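Local coordinates for hypothetical protein yfcE (Escherichia coli, PDB 1SU1) that belongs to the calcineurin-like phosphoesterase superfamily and binds two neighbouring zinc ions through loops that follow strands of its two beta sheets, at residues 151-155 with 167-171; 178-182 with 193-198; 60-64 with 103-107. All blocks are in the same frame, centred on the assembly; numbering follows the deposited sequence.

Interaction 1: residues 151-155 with 167-171; sequences HTHLP and NPGSV. With ZN (zinc ion), chain E; ZN (zinc ion), chain F.
His153 and Ser170 meet near the metals: Ser170 CB sits over one face of the imidazole, 3.9 Å from His153 CG and offset toward the rim, a CH-pi contact. Nearby Gly169 CA packs on the backbone of His153 to Pro155, 4.0 Å from Pro155 N, and Pro155 CA lies 3.1 Å from Asn167 O, a CA-H...O contact. Asn167 CG stands anti to its backbone N (chi1 -174°), carrying the amide across to the 152-154 turn, between Leu154 O and Thr152 OG1 (2.9 Å from Asn167 ND2). Two waters bridge the segments here, one from His153 N to Asn167 OD1, the other from His153 O to Ser170 N. Asn167 OD1 also takes Gly169 N at 2.8 Å, an Asx turn, so two bonds hold the amide's rotation. Thr152 OG1 accepts from Leu154 N in an ST turn. The exposed Leu154 side chain is looser, turning away from residues 167-171. His151 ND1 and His153 NE2 each bind a different zinc ion at 2.2 Å. Ser170 OG hydrogen-bonds to Asp33 O, and Asp33 and His35 complete the protein ligands of the zinc held by His153. This chemistry is consistent with second-shell contacts from 167-171 steadying His153, while His151 lies outside this packing.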
loop_
_atom_site.group_PDB
_atom_site.type_symbol
_atom_site.label_atom_id
_atom_site.label_comp_id
_atom_site.label_asym_id
_atom_site.label_seq_id
_atom_site.Cartn_x
_atom_site.Cartn_y
_atom_site.Cartn_z
ATOM N N HIS A 151 13.495 14.237 -4.162
ATOM C CA HIS A 151 12.652 14.152 -5.357
ATOM C C HIS A 151 12.748 15.199 -6.472
ATOM O O HIS A 151 12.704 14.840 -7.655
ATOM C CB HIS A 151 11.172 14.039 -4.939
ATOM C CG HIS A 151 10.264 13.643 -6.064
ATOM N ND1 HIS A 151 10.414 12.462 -6.754
ATOM C CD2 HIS A 151 9.224 14.289 -6.639
ATOM C CE1 HIS A 151 9.505 12.395 -7.712
ATOM N NE2 HIS A 151 8.771 13.491 -7.665
ATOM N N THR A 152 12.837 16.481 -6.129
ATOM C CA THR A 152 12.916 17.519 -7.167
ATOM C C THR A 152 14.323 17.671 -7.761
ATOM O O THR A 152 14.484 18.200 -8.867
ATOM C CB THR A 152 12.531 18.910 -6.631
ATOM O OG1 THR A 152 13.452 19.294 -5.596
ATOM C CG2 THR A 152 11.110 18.895 -6.070
ATOM N N HIS A 153 15.330 17.214 -7.023
ATOM C CA HIS A 153 16.722 17.345 -7.449
ATOM C C HIS A 153 17.121 18.824 -7.446
ATOM O O HIS A 153 18.020 19.221 -8.184
ATOM C CB HIS A 153 16.943 16.779 -8.858
ATOM C CG HIS A 153 16.608 15.329 -8.995
ATOM N ND1 HIS A 153 16.965 14.587 -10.101
ATOM C CD2 HIS A 153 15.915 14.490 -8.189
ATOM C CE1 HIS A 153 16.505 13.357 -9.971
ATOM N NE2 HIS A 153 15.864 13.273 -8.819
ATOM N N LEU A 154 16.423 19.633 -6.648
ATOM C CA LEU A 154 16.724 21.052 -6.530
ATOM C C LEU A 154 16.974 21.347 -5.058
ATOM O O LEU A 154 16.090 21.180 -4.225
ATOM C CB LEU A 154 15.572 21.908 -7.070
ATOM C CG LEU A 154 15.371 21.917 -8.596
ATOM C CD1 LEU A 154 14.189 22.807 -8.968
ATOM C CD2 LEU A 154 16.635 22.430 -9.284
ATOM N N PRO A 155 18.197 21.794 -4.717
ATOM C CA PRO A 155 18.557 22.101 -3.328
ATOM C C PRO A 155 17.784 23.275 -2.739
ATOM O O PRO A 155 17.543 24.272 -3.417
ATOM C CB PRO A 155 20.049 22.391 -3.425
ATOM C CG PRO A 155 20.121 23.137 -4.728
ATOM C CD PRO A 155 19.241 22.280 -5.640
ATOM N N ASN A 167 16.100 20.574 1.323
ATOM C CA ASN A 167 16.276 19.569 0.273
ATOM C C ASN A 167 17.763 19.530 -0.108
ATOM O O ASN A 167 18.284 20.505 -0.633
ATOM C CB ASN A 167 15.426 19.944 -0.947
ATOM C CG ASN A 167 15.441 18.874 -2.032
ATOM O OD1 ASN A 167 16.382 18.071 -2.134
ATOM N ND2 ASN A 167 14.389 18.872 -2.872
ATOM N N PRO A 168 18.451 18.388 0.131
ATOM C CA PRO A 168 19.883 18.126 -0.154
ATOM C C PRO A 168 20.208 18.122 -1.627
ATOM O O PRO A 168 21.373 18.152 -2.007
ATOM C CB PRO A 168 20.133 16.724 0.410
ATOM C CG PRO A 168 19.150 16.596 1.476
ATOM C CD PRO A 168 17.897 17.333 0.998
ATOM N N GLY A 169 19.172 18.087 -2.452
ATOM C CA GLY A 169 19.370 18.037 -3.884
ATOM C C GLY A 169 19.751 16.604 -4.195
ATOM O O GLY A 169 19.715 15.749 -3.298
ATOM N N SER A 170 20.137 16.328 -5.442
ATOM C CA SER A 170 20.540 14.972 -5.842
ATOM C C SER A 170 22.062 14.821 -5.833
ATOM O O SER A 170 22.779 15.742 -6.231
ATOM C CB SER A 170 20.045 14.657 -7.259
ATOM O OG SER A 170 20.513 13.386 -7.695
ATOM N N VAL A 171 22.554 13.664 -5.397
ATOM C CA VAL A 171 23.989 13.419 -5.373
ATOM C C VAL A 171 24.450 12.947 -6.746
ATOM O O VAL A 171 25.638 12.759 -6.961
ATOM C CB VAL A 171 24.386 12.316 -4.360
ATOM C CG1 VAL A 171 24.123 12.770 -2.937
ATOM C CG2 VAL A 171 23.626 11.036 -4.666
HETATM ZN ZN ZN E . 11.845 10.751 -6.869
HETATM ZN ZN ZN F . 14.999 11.373 -8.093
HETATM O O HOH W 1 16.074 16.326 -4.421
HETATM O O HOH W 2 20.429 18.868 -7.001
#

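Interaction 2: residues 178-182 with 193-198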
loop_
_atom_site.group_PDB
_atom_site.type_symbol
_atom_site.label_atom_id
_atom_site.label_comp_id
_atom_site.label_asym_id
_atom_site.label_seq_id
_atom_site.Cartn_x
_atom_site.Cartn_y
_atom_site.Cartn_z
ATOM N N ASN A 178 22.860 23.314 -10.771
ATOM C CA ASN A 178 23.533 23.144 -9.482
ATOM C C ASN A 178 24.492 21.961 -9.501
ATOM O O ASN A 178 24.386 21.076 -10.346
ATOM C CB ASN A 178 22.509 22.896 -8.368
ATOM C CG ASN A 178 21.539 24.032 -8.205
ATOM O OD1 ASN A 178 21.818 25.004 -7.510
ATOM N ND2 ASN A 178 20.387 23.921 -8.857
ATOM N N PRO A 179 25.443 21.934 -8.555
ATOM C CA PRO A 179 26.423 20.846 -8.453
ATOM C C PRO A 179 25.771 19.669 -7.732
ATOM O O PRO A 179 24.789 19.851 -7.015
ATOM C CB PRO A 179 27.537 21.441 -7.584
ATOM C CG PRO A 179 27.302 22.926 -7.626
ATOM C CD PRO A 179 25.812 23.055 -7.676
ATOM N N ALA A 180 26.321 18.471 -7.910
ATOM C CA ALA A 180 25.805 17.301 -7.217
ATOM C C ALA A 180 25.982 17.660 -5.741
ATOM O O ALA A 180 27.014 18.243 -5.372
ATOM C CB ALA A 180 26.630 16.074 -7.570
ATOM N N SER A 181 25.003 17.322 -4.899
ATOM C CA SER A 181 25.089 17.678 -3.477
ATOM C C SER A 181 24.561 16.677 -2.446
ATOM O O SER A 181 23.933 15.681 -2.788
ATOM C CB SER A 181 24.386 19.023 -3.256
ATOM O OG SER A 181 23.114 19.053 -3.905
ATOM N N TYR A 182 24.867 16.954 -1.179
ATOM C CA TYR A 182 24.415 16.155 -0.051
ATOM C C TYR A 182 24.030 17.151 1.036
ATOM O O TYR A 182 24.119 18.357 0.819
ATOM C CB TYR A 182 25.498 15.182 0.447
ATOM C CG TYR A 182 26.723 15.791 1.105
ATOM C CD1 TYR A 182 27.672 16.494 0.357
ATOM C CD2 TYR A 182 26.974 15.592 2.465
ATOM C CE1 TYR A 182 28.842 16.983 0.951
ATOM C CE2 TYR A 182 28.136 16.074 3.068
ATOM C CZ TYR A 182 29.067 16.765 2.302
ATOM O OH TYR A 182 30.217 17.227 2.893
ATOM N N ILE A 193 25.604 20.852 0.687
ATOM C CA ILE A 193 27.026 20.893 0.351
ATOM C C ILE A 193 27.388 20.203 -0.958
ATOM O O ILE A 193 26.958 19.077 -1.211
ATOM C CB ILE A 193 27.833 20.211 1.462
ATOM C CG1 ILE A 193 27.416 20.789 2.822
ATOM C CG2 ILE A 193 29.330 20.368 1.205
ATOM C CD1 ILE A 193 27.917 19.986 4.016
ATOM N N ALA A 194 28.195 20.869 -1.783
ATOM C CA ALA A 194 28.632 20.293 -3.063
ATOM C C ALA A 194 29.441 19.033 -2.779
ATOM O O ALA A 194 30.265 19.019 -1.862
ATOM C CB ALA A 194 29.474 21.295 -3.842
ATOM N N LEU A 195 29.179 17.974 -3.543
ATOM C CA LEU A 195 29.866 16.702 -3.341
ATOM C C LEU A 195 31.364 16.717 -3.698
ATOM O O LEU A 195 32.148 16.003 -3.065
ATOM C CB LEU A 195 29.186 15.584 -4.139
ATOM C CG LEU A 195 28.413 14.509 -3.364
ATOM C CD1 LEU A 195 28.262 13.298 -4.267
ATOM C CD2 LEU A 195 29.145 14.090 -2.090
ATOM N N ASN A 196 31.755 17.494 -4.711
ATOM C CA ASN A 196 33.161 17.556 -5.098
ATOM C C ASN A 196 33.953 18.558 -4.244
ATOM O O ASN A 196 34.869 18.181 -3.520
ATOM C CB ASN A 196 33.300 17.915 -6.592
ATOM C CG ASN A 196 32.399 19.070 -7.018
ATOM O OD1 ASN A 196 32.230 20.045 -6.290
ATOM N ND2 ASN A 196 31.834 18.969 -8.224
ATOM N N ASP A 197 33.561 19.823 -4.330
ATOM C CA ASP A 197 34.199 20.942 -3.642
ATOM C C ASP A 197 34.056 20.947 -2.122
ATOM O O ASP A 197 34.949 21.411 -1.402
ATOM C CB ASP A 197 33.590 22.249 -4.158
ATOM C CG ASP A 197 34.554 23.059 -4.984
ATOM O OD1 ASP A 197 34.171 23.512 -6.084
ATOM O OD2 ASP A 197 35.708 23.256 -4.535
ATOM N N GLN A 198 32.913 20.457 -1.645
ATOM C CA GLN A 198 32.566 20.479 -0.219
ATOM C C GLN A 198 32.273 21.926 0.149
ATOM O O GLN A 198 32.441 22.339 1.286
ATOM C CB GLN A 198 33.688 19.923 0.663
ATOM C CG GLN A 198 33.403 18.521 1.180
ATOM C CD GLN A 198 34.210 18.157 2.415
ATOM O OE1 GLN A 198 33.654 17.985 3.503
ATOM N NE2 GLN A 198 35.528 18.030 2.255
#
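Two torsions bring Tyr182 and Ile193 together across the strands. Tyr182 carries CG between its backbone N and carbonyl carbon (chi1 68°), which swings the ring across toward the neighbouring strand; Ile193 sets CG2 anti to its own N, and this branch and CB both meet the ring at CE1, each 3.4 Å away. The ring runs obliquely over the isoleucine, whose CD1 approaches CZ and the hydroxyl. On its other flank Leu195 CD2 comes within 3.7 Å of Tyr182 CD1, and Ala194 O lies at the ring edge, near its plane. Farther out, the phenol oxygen passes beside the extended chain of Gln198, with 3.6 Å from Tyr182 OH to Gln198 OE1.

The backbones beneath are antiparallel. Tyr182 and Ile193 form a hydrogen-bonded pair, Tyr182 N giving to Ile193 O and Ile193 N to Tyr182 O at 2.9 Å. Ser181 and Ala194 follow as a non-hydrogen-bonded pair with CA atoms 4.4 Å apart. One further bond, from Leu195 N to Ala180 O at 2.8 Å and nearly straight (170° at the hydrogen), fastens the chain where it turns out of the strand.

Smaller apolar groups finish the end of the pairing: Ala180 CB faces Leu195 CB, and Pro179 CB touches Ala194 CB at 4.2 Å. Leu47 of helix 38-51 packs on Tyr182, Leu195 and Gln198, whereas Ile201 of strand 200-205 lies against Pro179, Ser181 and Ala194. Ser181 OG is bonded to Pro168 O, which links the strand to the loop after strand 163-167. This is the open end of a beta hairpin, strands 181-186 and 189-194, within the six-stranded mixed sheet of the calcineurin-like phosphoesterase fold, its tyrosine side packed against a helix.

Interaction 3: residues 60-64 with 103-107; sequences GDVLN and DQMLL. With ZN (zinc ion), chain E.
Leu63 and Leu107, with Val62 and Leu106, supply the apolar part of this contact. Val62 CG1 and Leu107 CD1 reach toward each other tip to tip, 3.8 Å apart; CG1 is directed there by standing anti to the valine N (chi1 -170°). Leu63 CD1 lies 4.3 Å from Leu106 CD1 and a similar distance from Leu107 CD1, so this one methyl bridges both leucines at the helix end. Val80 and Val81 of helix 77-85 also pack on Leu63, and Pro67 of the second subunit on Asp103 and Leu106.

A carboxylate oxygen also packs on a methyl: OD1 of Asp103 is 3.4 Å from Leu63 CD1 as the side chains slide past each other in opposite directions.

The polar link is indirect: a water accepts from Leu63 N at 2.9 Å and donates to Asp103 OD2 at 2.7 Å. Asp103 OD2 also accepts from Ser100 N, so two donors grip this oxygen at the start of helix 101-106. Leu107 N, just past the helix, bonds back to Asp103 O.

Metal binding sits at the far end of residues 60-64, where Asp61 OD2 holds a zinc ion with Asn97, His129 and His151. A metal-bearing loop following a beta strand, here strand 55-58, is characteristic of the dinuclear site of calcineurin-like phosphoesterases.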
loop_
_atom_site.group_PDB
_atom_site.type_symbol
_atom_site.label_atom_id
_atom_site.label_comp_id
_atom_site.label_asym_id
_atom_site.label_seq_id
_atom_site.Cartn_x
_atom_site.Cartn_y
_atom_site.Cartn_z
ATOM N N GLY A 60 15.504 8.463 -0.374
ATOM C CA GLY A 60 14.819 7.806 -1.484
ATOM C C GLY A 60 15.342 7.859 -2.916
ATOM O O GLY A 60 16.013 8.818 -3.322
ATOM N N ASP A 61 14.972 6.827 -3.681
ATOM C CA ASP A 61 15.359 6.630 -5.081
ATOM C C ASP A 61 16.837 6.248 -5.088
ATOM O O ASP A 61 17.721 7.012 -5.513
ATOM C CB ASP A 61 15.052 7.891 -5.896
ATOM C CG ASP A 61 13.549 8.090 -6.102
ATOM O OD1 ASP A 61 12.776 7.536 -5.289
ATOM O OD2 ASP A 61 13.139 8.800 -7.044
ATOM N N VAL A 62 17.051 5.038 -4.577
ATOM C CA VAL A 62 18.345 4.429 -4.381
ATOM C C VAL A 62 19.033 3.770 -5.587
ATOM O O VAL A 62 20.114 4.203 -5.983
ATOM C CB VAL A 62 18.223 3.407 -3.230
ATOM C CG1 VAL A 62 19.588 2.912 -2.800
ATOM C CG2 VAL A 62 17.485 4.052 -2.052
ATOM N N LEU A 63 18.413 2.743 -6.170
ATOM C CA LEU A 63 19.025 2.016 -7.282
ATOM C C LEU A 63 18.527 2.255 -8.701
ATOM O O LEU A 63 19.314 2.228 -9.655
ATOM C CB LEU A 63 18.949 0.520 -7.000
ATOM C CG LEU A 63 19.429 0.096 -5.613
ATOM C CD1 LEU A 63 19.169 -1.386 -5.414
ATOM C CD2 LEU A 63 20.920 0.412 -5.468
ATOM N N ASN A 64 17.226 2.475 -8.856
ATOM C CA ASN A 64 16.648 2.683 -10.182
ATOM C C ASN A 64 16.903 4.097 -10.713
ATOM O O ASN A 64 16.737 5.088 -9.994
ATOM C CB ASN A 64 15.145 2.350 -10.113
ATOM C CG ASN A 64 14.375 2.763 -11.346
ATOM O OD1 ASN A 64 14.813 2.573 -12.482
ATOM N ND2 ASN A 64 13.192 3.313 -11.122
ATOM N N ASP A 103 14.463 -3.826 -4.672
ATOM C CA ASP A 103 15.487 -2.997 -4.045
ATOM C C ASP A 103 15.541 -3.295 -2.557
ATOM O O ASP A 103 16.626 -3.321 -1.956
ATOM C CB ASP A 103 15.198 -1.508 -4.257
ATOM C CG ASP A 103 15.184 -1.126 -5.725
ATOM O OD1 ASP A 103 15.954 -1.744 -6.508
ATOM O OD2 ASP A 103 14.413 -0.207 -6.102
ATOM N N GLN A 104 14.372 -3.527 -1.959
ATOM C CA GLN A 104 14.328 -3.829 -0.537
ATOM C C GLN A 104 14.934 -5.193 -0.273
ATOM O O GLN A 104 15.569 -5.387 0.760
ATOM C CB GLN A 104 12.888 -3.795 0.002
ATOM C CG GLN A 104 12.777 -4.264 1.447
ATOM C CD GLN A 104 13.571 -3.381 2.415
ATOM O OE1 GLN A 104 13.054 -2.387 2.936
ATOM N NE2 GLN A 104 14.842 -3.738 2.644
ATOM N N MET A 105 14.732 -6.145 -1.185
ATOM C CA MET A 105 15.299 -7.477 -0.969
ATOM C C MET A 105 16.836 -7.477 -1.130
ATOM O O MET A 105 17.503 -8.384 -0.618
ATOM C CB MET A 105 14.664 -8.512 -1.907
ATOM C CG MET A 105 14.727 -9.949 -1.419
ATOM S SD MET A 105 14.974 -11.149 -2.749
ATOM C CE MET A 105 15.551 -12.568 -1.822
ATOM N N LEU A 106 17.373 -6.468 -1.812
ATOM C CA LEU A 106 18.821 -6.370 -2.007
ATOM C C LEU A 106 19.512 -5.609 -0.874
ATOM O O LEU A 106 20.556 -6.039 -0.384
ATOM C CB LEU A 106 19.133 -5.689 -3.343
ATOM C CG LEU A 106 18.869 -6.507 -4.609
ATOM C CD1 LEU A 106 19.275 -5.708 -5.838
ATOM C CD2 LEU A 106 19.652 -7.806 -4.551
ATOM N N LEU A 107 18.912 -4.497 -0.455
ATOM C CA LEU A 107 19.455 -3.658 0.609
ATOM C C LEU A 107 19.142 -4.188 2.009
ATOM O O LEU A 107 18.017 -4.607 2.293
ATOM C CB LEU A 107 18.931 -2.228 0.438
ATOM C CG LEU A 107 19.261 -1.624 -0.936
ATOM C CD1 LEU A 107 18.462 -0.337 -1.155
ATOM C CD2 LEU A 107 20.768 -1.341 -1.013
HETATM ZN ZN ZN E . 11.845 10.751 -6.869
HETATM O O HOH W 3 15.603 2.215 -6.279
#

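In the fold
Along the chain the contacts run in series: interaction 3 closes first, then interaction 1, then interaction 2. Interactions 1 and 2 are neighbours, with centres 11 Å apart, and touch directly through a backbone bond from Ser181 N to Ser170 O, which joins the loop after strand 163-167 of the five-stranded sheet to strand 181-186 of the six-stranded one. Interaction 3 lies about 18 Å, centre to centre, from interaction 1 and does not touch it, yet both supply ligands to the same zinc ion. Interaction 2 is farthest from interaction 3, at about 23 Å between centres. The metal site is thus assembled from loops distant in sequence that follow strands of both sheets.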